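Side-chain contact in sesquisabinene B synthase 2 (Santalum album, PDB 6A2A), which probably converts a linear prenyl diphosphate into the sesquiterpene sesquisabinene B, as a metal-dependent terpene synthase of plants: residues K69-I72 with K73-M76. Numbering follows the deposited sequence.
Sequences KSLI and KQTM
K73 N donates to K69 O over 3.0 Å, the last regular i to i-4 bond of helix 55-73, whose C-terminal end lies at the surface of the predominantly alpha-helical N-terminal terpene synthase domain, in the turn leading to helix 78-90. The bond is somewhat bent, with an N-H...O angle of 142°, and K73 N also reaches S70 O in a weak second bond. One residue on, the bonding is again divided between the i-4 and i-3 carbonyls: Q74 N makes weak bonds to both S70 O, at 2.8 Å, and L71 O. Q74 is also where the backbone leaves helical geometry for an extended course through T75 and M76.

K73 puts its CB and CG alongside the carbonyl of its own helical bond, CG standing 3.4 Å from K69 O, and beyond this contact the chain bends at its last torsion. The amine of K69, NZ, forms a salt bridge with E66, close to one turn earlier. The L71 and Q74 side chains run alongside each other in the same direction, the leucine methyl CD2 reaching the amide oxygen OE1 of Q74 at 3.7 Å, a van der Waals contact; Q74 CB meanwhile packs on S70 O. I72, the buried member, turns to F84 and I85 of helix 78-90, while K81 of that helix donates to the carbonyl oxygens of both I72 and Q74, tying the helix end to its successor. M76 folds back over the turn: with CG anti to its carbonyl carbon (chi1 -61°) and the chain beyond extended, its terminal methyl CE comes to 3.3 Å from L71 O.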
ATOM      1  N   LYS A  69      18.576 -17.367 -27.914  1.00 32.62           N
ATOM      2  CA  LYS A  69      18.444 -16.472 -29.042  1.00 34.85           C
ATOM      3  C   LYS A  69      19.188 -17.040 -30.251  1.00 33.42           C
ATOM      4  O   LYS A  69      18.734 -16.971 -31.382  1.00 35.52           O
ATOM      5  CB  LYS A  69      19.159 -15.135 -28.821  1.00 38.70           C
ATOM      6  CG  LYS A  69      18.460 -14.099 -27.972  1.00 42.34           C
ATOM      7  CD  LYS A  69      19.122 -12.750 -28.118  1.00 44.72           C
ATOM      8  CE  LYS A  69      18.715 -11.777 -27.040  1.00 48.17           C
ATOM      9  NZ  LYS A  69      19.256 -10.431 -27.334  1.00 53.62           N
ATOM     10  N   SER A  70      20.389 -17.491 -29.971  1.00 34.38           N
ATOM     11  CA  SER A  70      21.248 -18.053 -31.018  1.00 36.90           C
ATOM     12  C   SER A  70      20.535 -19.206 -31.708  1.00 35.55           C
ATOM     13  O   SER A  70      20.521 -19.257 -32.952  1.00 39.35           O
ATOM     14  CB  SER A  70      22.599 -18.453 -30.466  1.00 38.21           C
ATOM     15  OG  SER A  70      23.371 -17.295 -30.212  1.00 44.61           O
ATOM     16  N   LEU A  71      19.919 -20.092 -30.903  1.00 35.87           N
ATOM     17  CA  LEU A  71      19.173 -21.237 -31.420  1.00 34.39           C
ATOM     18  C   LEU A  71      18.002 -20.772 -32.285  1.00 35.81           C
ATOM     19  O   LEU A  71      17.768 -21.312 -33.340  1.00 35.54           O
ATOM     20  CB  LEU A  71      18.674 -22.098 -30.256  1.00 35.79           C
ATOM     21  CG  LEU A  71      19.757 -22.800 -29.446  1.00 36.84           C
ATOM     22  CD1 LEU A  71      19.194 -23.360 -28.142  1.00 39.80           C
ATOM     23  CD2 LEU A  71      20.355 -23.934 -30.254  1.00 41.92           C
ATOM     24  N   ILE A  72      17.246 -19.775 -31.837  1.00 32.28           N
ATOM     25  CA  ILE A  72      16.113 -19.311 -32.621  1.00 34.89           C
ATOM     26  C   ILE A  72      16.630 -18.760 -33.965  1.00 34.63           C
ATOM     27  O   ILE A  72      15.964 -18.859 -34.988  1.00 33.28           O
ATOM     28  CB  ILE A  72      15.289 -18.257 -31.835  1.00 33.39           C
ATOM     29  CG1 ILE A  72      14.693 -18.828 -30.537  1.00 35.38           C
ATOM     30  CG2 ILE A  72      14.213 -17.687 -32.724  1.00 33.03           C
ATOM     31  CD1 ILE A  72      14.103 -17.798 -29.592  1.00 36.04           C
ATOM     32  N   LYS A  73      17.812 -18.164 -33.943  1.00 36.31           N
ATOM     33  CA  LYS A  73      18.402 -17.503 -35.136  1.00 42.45           C
ATOM     34  C   LYS A  73      19.085 -18.534 -36.051  1.00 44.09           C
ATOM     35  O   LYS A  73      19.178 -18.320 -37.241  1.00 45.33           O
ATOM     36  CB  LYS A  73      19.418 -16.438 -34.709  1.00 45.40           C
ATOM     37  CG  LYS A  73      18.824 -15.131 -34.197  1.00 51.30           C
ATOM     38  CD  LYS A  73      19.874 -14.148 -33.689  1.00 57.57           C
ATOM     39  CE  LYS A  73      19.450 -12.698 -33.805  1.00 61.80           C
ATOM     40  NZ  LYS A  73      20.542 -11.843 -34.335  1.00 67.41           N
ATOM     41  N   GLN A  74      19.512 -19.659 -35.496  1.00 44.59           N
ATOM     42  CA  GLN A  74      20.356 -20.648 -36.225  1.00 44.75           C
ATOM     43  C   GLN A  74      19.577 -21.270 -37.400  1.00 42.82           C
ATOM     44  O   GLN A  74      18.354 -21.454 -37.357  1.00 35.43           O
ATOM     45  CB  GLN A  74      20.905 -21.613 -35.171  1.00 44.01           C
ATOM     46  CG  GLN A  74      21.117 -23.056 -35.580  1.00 46.13           C
ATOM     47  CD  GLN A  74      21.480 -23.850 -34.345  1.00 45.68           C
ATOM     48  OE1 GLN A  74      22.175 -23.368 -33.453  1.00 44.53           O
ATOM     49  NE2 GLN A  74      20.974 -25.066 -34.261  1.00 46.69           N
ATOM     50  N   THR A  75      20.285 -21.557 -38.495  1.00 35.09           N
ATOM     51  CA  THR A  75      19.663 -22.235 -39.626  1.00 37.23           C
ATOM     52  C   THR A  75      19.211 -23.619 -39.187  1.00 36.78           C
ATOM     53  O   THR A  75      19.996 -24.343 -38.542  1.00 37.79           O
ATOM     54  CB  THR A  75      20.611 -22.425 -40.820  1.00 41.64           C
ATOM     55  OG1 THR A  75      21.313 -21.200 -40.964  1.00 45.63           O
ATOM     56  CG2 THR A  75      19.879 -22.766 -42.099  1.00 42.76           C
ATOM     57  N   MET A  76      17.943 -23.899 -39.493  1.00 36.22           N
ATOM     58  CA  MET A  76      17.326 -25.183 -39.316  1.00 31.50           C
ATOM     59  C   MET A  76      16.503 -25.477 -40.549  1.00 33.25           C
ATOM     60  O   MET A  76      16.156 -24.541 -41.264  1.00 37.32           O
ATOM     61  CB  MET A  76      16.398 -25.157 -38.089  1.00 29.78           C
ATOM     62  CG  MET A  76      17.120 -24.863 -36.814  1.00 33.97           C
ATOM     63  SD  MET A  76      15.958 -24.898 -35.427  1.00 35.85           S
ATOM     64  CE  MET A  76      17.046 -24.431 -34.091  1.00 34.51           C
TER